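Side-chain contacts in globin (Geobacter sulfurreducens, PDB 2W31), which binds heme b with two axial protein ligands to the iron as the globin domain of a globin-coupled sensor, and probably binds oxygen: residues Leu2-Gln5 against Glu6-His10; Ile83-Leu86 against Gln87-His91; Gln130-Glu133 against Ala134-Ile138. All coordinates share one frame; numbering follows the deposited sequence. Where two conformers were deposited one is given.

How the interactions relate
The three contacts are one-turn packings within three different helices of a single globin domain. Interaction 1 starts helix 4-11, interaction 2 lies in helix 80-96, and interaction 3 in helix 125-151. The first two touch: I7 CD1 meets I83 CD1 at 3.8 Å in the I83 conformer given, and L2 CD2 meets Q87 NE2 at 3.8 Å, which lays the N-terminal helix against helix 80-96. Interaction 3 touches neither, its nearest atoms being about 6 Å from each of them. Interaction 2 alone reaches the heme, through K88 and I89, one turn before the axial ligand H93; the side chain of V135 in interaction 3 stays about 12 Å from the heme. Interactions 1 and 3 both also meet the second subunit, 1 through H10.

Interaction 1 of 3, residues Leu2-Gln5 against Glu6-His10; sequences LTMQ and EIKAH
T3 and E6 grip each other across the first turn of helix 4-11. The carboxylate oxygen E6 OE1 accepts twice: from T3 N at 3.0 Å, nearly straight (163°) and on its anti lone pair, and from T3 OG1 at 3.1 Å, which approaches on the anti side but 27° out of the carboxylate plane. In return T3 OG1 accepts from E6 N at 3.2 Å. These reciprocal bonds make a capping box with T3 as N-cap, a place that suits threonine because its short hydroxyl can reach a backbone N-H of the first turn. The T3 hydroxyl sits between its own N and carbonyl carbon (chi1 73°), which turns it to E6 N. With an alanine in place of E6, T3 N and the T3 hydroxyl would probably lose their shared acceptor, leaving half of the box unmade. On another side of the turn the sulfur of M4, in the conformer given, lies against the aliphatic part of K8, M4 SD to K8 CG 3.6 Å, while K8 NZ goes on to bond Y78 O. Further out, M4 N is held by N80 OD1 and I7 packs on I83, both partners belonging to helix 80-96.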
loop_
_atom_site.group_PDB
_atom_site.type_symbol
_atom_site.label_atom_id
_atom_site.label_comp_id
_atom_site.label_asym_id
_atom_site.label_seq_id
_atom_site.Cartn_x
_atom_site.Cartn_y
_atom_site.Cartn_z
ATOM N N LEU A 2 15.560 11.048 3.630
ATOM C CA LEU A 2 14.563 12.078 3.887
ATOM C C LEU A 2 14.217 12.961 2.711
ATOM O O LEU A 2 13.096 13.445 2.659
ATOM C CB LEU A 2 14.906 12.937 5.121
ATOM C CG LEU A 2 13.900 12.890 6.277
ATOM C CD1 LEU A 2 14.539 13.394 7.578
ATOM C CD2 LEU A 2 12.616 13.678 5.985
ATOM N N THR A 3 15.144 13.188 1.784
ATOM C CA THR A 3 14.820 14.085 0.663
ATOM C C THR A 3 13.916 13.377 -0.344
ATOM O O THR A 3 13.861 12.146 -0.363
ATOM C CB THR A 3 16.056 14.613 -0.086
ATOM O OG1 THR A 3 16.636 13.579 -0.886
ATOM C CG2 THR A 3 17.102 15.205 0.884
ATOM N N MET A 4 13.216 14.141 -1.183
ATOM C CA MET A 4 12.391 13.574 -2.264
ATOM C C MET A 4 13.199 12.788 -3.267
ATOM O O MET A 4 12.768 11.751 -3.750
ATOM C CB MET A 4 11.648 14.658 -3.050
ATOM C CG MET A 4 10.832 14.087 -4.252
ATOM S SD MET A 4 9.799 12.637 -3.856
ATOM C CE MET A 4 8.211 13.260 -4.397
ATOM N N GLN A 5 14.374 13.307 -3.623
ATOM C CA GLN A 5 15.230 12.643 -4.594
ATOM C C GLN A 5 15.566 11.229 -4.066
ATOM O O GLN A 5 15.469 10.266 -4.804
ATOM C CB GLN A 5 16.520 13.452 -4.870
ATOM C CG GLN A 5 17.528 12.730 -5.772
ATOM C CD GLN A 5 18.796 13.549 -6.085
ATOM O OE1 GLN A 5 19.476 14.068 -5.182
ATOM N NE2 GLN A 5 19.127 13.648 -7.382
ATOM N N GLU A 6 15.932 11.139 -2.789
ATOM C CA GLU A 6 16.245 9.851 -2.163
ATOM C C GLU A 6 15.030 8.922 -2.138
ATOM O O GLU A 6 15.134 7.731 -2.485
ATOM C CB GLU A 6 16.746 10.077 -0.747
ATOM C CG GLU A 6 18.148 10.726 -0.673
ATOM C CD GLU A 6 18.534 11.082 0.750
ATOM O OE1 GLU A 6 17.814 11.885 1.395
ATOM O OE2 GLU A 6 19.565 10.547 1.236
ATOM N N ILE A 7 13.881 9.462 -1.728
ATOM C CA ILE A 7 12.666 8.653 -1.705
ATOM C C ILE A 7 12.297 8.112 -3.082
ATOM O O ILE A 7 11.980 6.926 -3.229
ATOM C CB ILE A 7 11.527 9.446 -1.044
ATOM C CG1 ILE A 7 11.874 9.585 0.433
ATOM C CG2 ILE A 7 10.167 8.766 -1.252
ATOM C CD1 ILE A 7 10.959 10.511 1.220
ATOM N N LYS A 8 12.283 8.972 -4.089
ATOM C CA LYS A 8 12.041 8.550 -5.481
ATOM C C LYS A 8 12.990 7.452 -5.919
ATOM O O LYS A 8 12.574 6.446 -6.508
ATOM C CB LYS A 8 12.226 9.723 -6.446
ATOM C CG LYS A 8 11.112 10.659 -6.544
ATOM C CD LYS A 8 11.524 11.747 -7.537
ATOM C CE LYS A 8 10.359 12.609 -7.906
ATOM N NZ LYS A 8 10.869 13.831 -8.624
ATOM N N ALA A 9 14.282 7.627 -5.643
ATOM C CA ALA A 9 15.265 6.603 -5.967
ATOM C C ALA A 9 14.910 5.245 -5.328
ATOM O O ALA A 9 14.933 4.208 -6.005
ATOM C CB ALA A 9 16.691 7.026 -5.565
ATOM N N HIS A 10 14.535 5.252 -4.040
ATOM C CA HIS A 10 14.216 3.995 -3.368
ATOM C C HIS A 10 13.034 3.271 -4.011
ATOM O O HIS A 10 13.016 2.023 -4.094
ATOM C CB HIS A 10 13.957 4.230 -1.883
ATOM C CG HIS A 10 15.170 4.697 -1.135
ATOM N ND1 HIS A 10 15.101 5.270 0.113
ATOM C CD2 HIS A 10 16.481 4.718 -1.487
ATOM C CE1 HIS A 10 16.316 5.601 0.513
ATOM N NE2 HIS A 10 17.171 5.274 -0.440
#

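Interaction 2 of 3, residues Ile83-Leu86 against Gln87-His91; sequences IHNL and QKIGH. With HEM (protoporphyrin IX containing Fe), chain C.
This is local packing between side chains one turn apart on helix 80-96, the helix that carries the axial heme ligand H93, with H84 meeting Q87 on one flank and N85 and L86 meeting I89 on another. On the solvent-facing side, the H84 ring and the Q87 amide lie side by side, pointing the same way, their planes 18° apart. H84 ND1 gives Q87 OE1 a weak hydrogen bond, 3.5 Å long and bent to 146°. Two polar groups suit this outer flank, where they can pair with each other.

I89 and L86 form the apolar part, beside polar N85 and K88. In the I89 conformer given, the end of its longer branch, CD1, touches N85 ND2 at 3.5 Å, the two side chains lying at a slant, and meets L86 CD2 at 4.2 Å. I89 CG1, on the same branch, lies 3.5 Å from the heme methyl CMA; the other branch, CG2, anti to the backbone N, lies 3.5 Å from the pyrrole carbon C3A. A branched aliphatic residue thus serves the helix and the cofactor at once. K88, a heme-binding residue, is extended as far as CE and bent at its last torsion; its NZ comes to 3.6 Å from propionate oxygen O1A, where its positive charge probably offsets that of the carboxylate. L86 and I89 also pack on helix 125-151, through I145 and M146 respectively. I89 O accepts from H93 ND1, as in the proximal histidine arrangement of globin heme pockets.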
loop_
_atom_site.group_PDB
_atom_site.type_symbol
_atom_site.label_atom_id
_atom_site.label_comp_id
_atom_site.label_asym_id
_atom_site.label_seq_id
_atom_site.Cartn_x
_atom_site.Cartn_y
_atom_site.Cartn_z
ATOM N N ILE A 83 6.790 16.835 -0.633
ATOM C CA ILE A 83 7.026 16.048 0.588
ATOM C C ILE A 83 6.708 16.843 1.861
ATOM O O ILE A 83 6.162 16.300 2.830
ATOM C CB ILE A 83 8.454 15.430 0.646
ATOM C CG1 ILE A 83 8.777 14.942 2.071
ATOM C CG2 ILE A 83 9.486 16.424 0.185
ATOM C CD1 ILE A 83 9.959 14.040 2.152
ATOM N N HIS A 84 7.047 18.124 1.863
ATOM C CA HIS A 84 6.805 18.935 3.040
ATOM C C HIS A 84 5.323 19.020 3.299
ATOM O O HIS A 84 4.869 18.919 4.439
ATOM C CB HIS A 84 7.402 20.321 2.835
ATOM C CG HIS A 84 8.892 20.305 2.694
ATOM N ND1 HIS A 84 9.666 19.229 3.086
ATOM C CD2 HIS A 84 9.756 21.231 2.209
ATOM C CE1 HIS A 84 10.937 19.487 2.833
ATOM N NE2 HIS A 84 11.021 20.697 2.310
ATOM N N ASN A 85 4.558 19.185 2.228
ATOM C CA ASN A 85 3.118 19.236 2.332
ATOM C C ASN A 85 2.511 17.924 2.858
ATOM O O ASN A 85 1.571 17.955 3.669
ATOM C CB ASN A 85 2.503 19.611 0.988
ATOM C CG ASN A 85 1.069 19.972 1.125
ATOM O OD1 ASN A 85 0.725 20.908 1.852
ATOM N ND2 ASN A 85 0.207 19.210 0.482
ATOM N N LEU A 86 3.054 16.785 2.426
ATOM C CA LEU A 86 2.607 15.487 2.949
ATOM C C LEU A 86 2.885 15.311 4.439
ATOM O O LEU A 86 2.071 14.725 5.172
ATOM C CB LEU A 86 3.244 14.348 2.163
ATOM C CG LEU A 86 2.576 13.981 0.833
ATOM C CD1 LEU A 86 3.471 13.059 0.070
ATOM C CD2 LEU A 86 1.248 13.328 1.113
ATOM N N GLN A 87 4.026 15.831 4.881
ATOM C CA GLN A 87 4.384 15.782 6.302
ATOM C C GLN A 87 3.334 16.574 7.076
ATOM O O GLN A 87 2.883 16.148 8.144
ATOM C CB GLN A 87 5.797 16.341 6.531
ATOM C CG GLN A 87 6.875 15.531 5.834
ATOM C CD GLN A 87 8.297 16.037 5.994
ATOM O OE1 GLN A 87 8.607 17.197 5.721
ATOM N NE2 GLN A 87 9.185 15.139 6.402
ATOM N N LYS A 88 2.913 17.710 6.512
ATOM C CA LYS A 88 1.883 18.553 7.133
ATOM C C LYS A 88 0.557 17.827 7.230
ATOM O O LYS A 88 -0.128 17.856 8.273
ATOM C CB LYS A 88 1.708 19.840 6.313
ATOM C CG LYS A 88 0.582 20.766 6.750
ATOM C CD LYS A 88 0.577 22.068 5.936
ATOM C CE LYS A 88 -0.684 22.863 6.231
ATOM N NZ LYS A 88 -1.283 23.372 4.957
ATOM N N ILE A 89 0.193 17.148 6.142
ATOM C CA ILE A 89 -1.054 16.386 6.073
ATOM C C ILE A 89 -1.020 15.305 7.156
ATOM O O ILE A 89 -1.968 15.113 7.895
ATOM C CB ILE A 89 -1.291 15.780 4.650
ATOM C CG1 ILE A 89 -1.495 16.903 3.617
ATOM C CG2 ILE A 89 -2.510 14.873 4.654
ATOM C CD1 ILE A 89 -1.231 16.493 2.151
ATOM N N GLY A 90 0.111 14.601 7.253
ATOM C CA GLY A 90 0.256 13.556 8.257
ATOM C C GLY A 90 0.010 14.097 9.658
ATOM O O GLY A 90 -0.798 13.552 10.423
ATOM N N HIS A 91 0.658 15.214 9.971
ATOM C CA HIS A 91 0.533 15.822 11.304
ATOM C C HIS A 91 -0.860 16.336 11.652
ATOM O O HIS A 91 -1.237 16.336 12.821
ATOM C CB HIS A 91 1.596 16.895 11.518
ATOM C CG HIS A 91 2.947 16.312 11.775
ATOM N ND1 HIS A 91 3.186 15.474 12.845
ATOM C CD2 HIS A 91 4.120 16.417 11.109
ATOM C CE1 HIS A 91 4.448 15.086 12.823
ATOM N NE2 HIS A 91 5.038 15.644 11.784
HETATM C CHA HEM C . -7.401 16.642 6.920
HETATM C CHB HEM C . -5.724 13.855 3.364
HETATM C CHC HEM C . -7.428 9.989 5.737
HETATM C CHD HEM C . -10.128 12.921 8.467
HETATM C C1A HEM C . -6.784 16.235 5.756
HETATM C C2A HEM C . -6.081 17.091 4.817
HETATM C C3A HEM C . -5.632 16.327 3.813
HETATM C C4A HEM C . -6.034 14.958 4.121
HETATM C CMA HEM C . -4.830 16.744 2.565
HETATM C CAA HEM C . -5.882 18.632 4.980
HETATM C CBA HEM C . -4.757 18.744 6.016
HETATM C CGA HEM C . -4.085 20.101 6.081
HETATM O O1A HEM C . -3.350 20.486 5.128
HETATM O O2A HEM C . -4.279 20.794 7.119
HETATM C C1B HEM C . -5.916 12.547 3.776
HETATM C C2B HEM C . -5.354 11.352 3.166
HETATM C C3B HEM C . -5.817 10.280 3.818
HETATM C C4B HEM C . -6.737 10.760 4.840
HETATM C CMB HEM C . -4.365 11.423 1.982
HETATM C CAB HEM C . -5.540 8.801 3.557
HETATM C CBB HEM C . -5.479 8.301 2.308
HETATM C C1C HEM C . -8.370 10.438 6.629
HETATM C C2C HEM C . -9.292 9.624 7.385
HETATM C C3C HEM C . -10.065 10.438 8.111
HETATM C C4C HEM C . -9.633 11.797 7.858
HETATM C CMC HEM C . -9.387 8.101 7.345
HETATM C CAC HEM C . -11.186 9.998 9.074
HETATM C CBC HEM C . -12.431 10.461 9.026
HETATM C C1D HEM C . -9.553 14.164 8.400
HETATM C C2D HEM C . -9.863 15.286 9.299
HETATM C C3D HEM C . -9.014 16.449 8.830
HETATM C C4D HEM C . -8.287 15.932 7.675
HETATM C CMD HEM C . -10.821 15.260 10.483
HETATM C CAD HEM C . -8.954 17.893 9.399
HETATM C CBD HEM C . -8.122 17.982 10.664
HETATM C CGD HEM C . -8.416 19.317 11.318
HETATM O O1D HEM C . -9.590 19.593 11.689
HETATM O O2D HEM C . -7.464 20.112 11.476
HETATM N NA HEM C . -6.753 14.933 5.306
HETATM N NB HEM C . -6.746 12.148 4.789
HETATM N NC HEM C . -8.597 11.778 6.928
HETATM N ND HEM C . -8.631 14.601 7.479
HETATM FE FE HEM C . -7.691 13.352 6.111
#

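Interaction 3 of 3, residues Gln130-Glu133 against Ala134-Ile138; sequences QRRE and AVEKI
This contact is a regular alpha-helical turn in the first half of helix 125-151, the last long helix of the globin domain, where E133 and K137 lie one turn apart and are bridged by a water. Their charged ends do not meet: E133 OE1 and K137 NZ are 5.6 Å apart, and the water spans the interval. The lysine gives that water a bond of 2.8 Å from K137 NZ, and the water in turn donates a weak one of 3.2 Å to E133 OE1. Opposite charges are thus joined through solvent, and the attraction between them is probably modest. The lysine stem runs close over the glutamate's backbone, K137 CG lying 3.3 Å from E133 O, because CG is anti to the carbonyl carbon (chi1 -71°) with the chain extended beyond it.

R132 and E136 repeat the spacing, with R132 CG and E136 CG 4.3 Å apart in the R132 conformer given. E136 bends at chi2 (-82°), and its carboxylate reaches R111 in a salt bridge instead of R132. At this turn E136 N bonds R132 O at 2.9 Å. The small A134 and the branched V135 fit the buried side, V135 CG2 resting 3.4 Å from R131 O.

Beyond the turn, K137 NZ also reaches D17 in a salt bridge and R12 O by a hydrogen bond, drawing the helix toward the chain's beginning, while R132 NH1 bonds Q119 OE1 of the second subunit and E133 O accepts from Q112 NE2 of the same neighbour. Helix 100-121 covers V135 through T114 and I118, and helix 15-23 covers A134 and R131 through D17 and L20.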
loop_
_atom_site.group_PDB
_atom_site.type_symbol
_atom_site.label_atom_id
_atom_site.label_comp_id
_atom_site.label_asym_id
_atom_site.label_seq_id
_atom_site.Cartn_x
_atom_site.Cartn_y
_atom_site.Cartn_z
ATOM N N GLN A 130 2.148 -0.128 -16.898
ATOM C CA GLN A 130 2.922 1.074 -16.622
ATOM C C GLN A 130 2.151 2.097 -15.787
ATOM O O GLN A 130 2.737 2.688 -14.857
ATOM C CB GLN A 130 3.418 1.701 -17.934
ATOM C CG GLN A 130 4.575 0.947 -18.590
ATOM C CD GLN A 130 5.064 1.672 -19.858
ATOM O OE1 GLN A 130 4.718 2.830 -20.088
ATOM N NE2 GLN A 130 5.872 0.980 -20.687
ATOM N N ARG A 131 0.867 2.286 -16.084
ATOM C CA ARG A 131 0.019 3.224 -15.320
ATOM C C ARG A 131 -0.255 2.708 -13.902
ATOM O O ARG A 131 -0.163 3.484 -12.934
ATOM C CB ARG A 131 -1.282 3.529 -16.072
ATOM C CG ARG A 131 -1.019 4.453 -17.271
ATOM C CD ARG A 131 -2.057 4.331 -18.393
ATOM N NE ARG A 131 -1.701 5.237 -19.493
ATOM C CZ ARG A 131 -0.713 5.038 -20.360
ATOM N NH1 ARG A 131 0.038 3.944 -20.301
ATOM N NH2 ARG A 131 -0.458 5.963 -21.300
ATOM N N ARG A 132 -0.513 1.398 -13.771
ATOM C CA ARG A 132 -0.690 0.816 -12.446
ATOM C C ARG A 132 0.598 0.979 -11.632
ATOM O O ARG A 132 0.533 1.322 -10.425
ATOM C CB ARG A 132 -1.092 -0.663 -12.541
ATOM C CG ARG A 132 -1.569 -1.254 -11.210
ATOM C CD ARG A 132 -1.860 -2.740 -11.302
ATOM N NE ARG A 132 -0.695 -3.514 -11.754
ATOM C CZ ARG A 132 -0.631 -4.206 -12.894
ATOM N NH1 ARG A 132 -1.663 -4.249 -13.717
ATOM N NH2 ARG A 132 0.477 -4.864 -13.205
ATOM N N GLU A 133 1.764 0.701 -12.252
ATOM C CA GLU A 133 3.005 0.818 -11.485
ATOM C C GLU A 133 3.246 2.256 -10.980
ATOM O O GLU A 133 3.661 2.447 -9.840
ATOM C CB GLU A 133 4.219 0.322 -12.291
ATOM C CG GLU A 133 4.259 -1.235 -12.466
ATOM C CD GLU A 133 5.301 -1.725 -13.471
ATOM O OE1 GLU A 133 5.734 -0.932 -14.330
ATOM O OE2 GLU A 133 5.614 -2.932 -13.453
ATOM N N ALA A 134 2.941 3.268 -11.815
ATOM C CA ALA A 134 3.141 4.668 -11.419
ATOM C C ALA A 134 2.198 5.022 -10.245
ATOM O O ALA A 134 2.604 5.700 -9.288
ATOM C CB ALA A 134 2.867 5.612 -12.622
ATOM N N VAL A 135 0.923 4.615 -10.348
ATOM C CA VAL A 135 -0.072 4.931 -9.302
ATOM C C VAL A 135 0.308 4.221 -7.995
ATOM O O VAL A 135 0.250 4.826 -6.913
ATOM C CB VAL A 135 -1.485 4.498 -9.732
ATOM C CG1 VAL A 135 -2.433 4.392 -8.540
ATOM C CG2 VAL A 135 -2.001 5.468 -10.794
ATOM N N GLU A 136 0.709 2.948 -8.080
ATOM C CA GLU A 136 1.117 2.273 -6.826
ATOM C C GLU A 136 2.302 2.952 -6.152
ATOM O O GLU A 136 2.335 3.050 -4.911
ATOM C CB GLU A 136 1.399 0.797 -7.039
ATOM C CG GLU A 136 0.210 -0.019 -7.506
ATOM C CD GLU A 136 -0.721 -0.465 -6.431
ATOM O OE1 GLU A 136 -1.098 0.304 -5.524
ATOM O OE2 GLU A 136 -1.172 -1.638 -6.538
ATOM N N LYS A 137 3.276 3.439 -6.931
ATOM C CA LYS A 137 4.386 4.177 -6.356
ATOM C C LYS A 137 3.930 5.479 -5.660
ATOM O O LYS A 137 4.297 5.742 -4.533
ATOM C CB LYS A 137 5.450 4.496 -7.415
ATOM C CG LYS A 137 6.239 3.300 -7.886
ATOM C CD LYS A 137 7.151 3.728 -9.001
ATOM C CE LYS A 137 7.457 2.568 -9.934
ATOM N NZ LYS A 137 8.188 2.954 -11.179
ATOM N N ILE A 138 3.126 6.295 -6.330
ATOM C CA ILE A 138 2.737 7.560 -5.689
ATOM C C ILE A 138 1.865 7.338 -4.448
ATOM O O ILE A 138 2.031 8.030 -3.435
ATOM C CB ILE A 138 2.150 8.580 -6.704
ATOM C CG1 ILE A 138 2.239 10.004 -6.129
ATOM C CG2 ILE A 138 0.703 8.259 -7.161
ATOM C CD1 ILE A 138 3.656 10.472 -5.908
HETATM O O HOH W 1 8.064 0.518 -12.593
#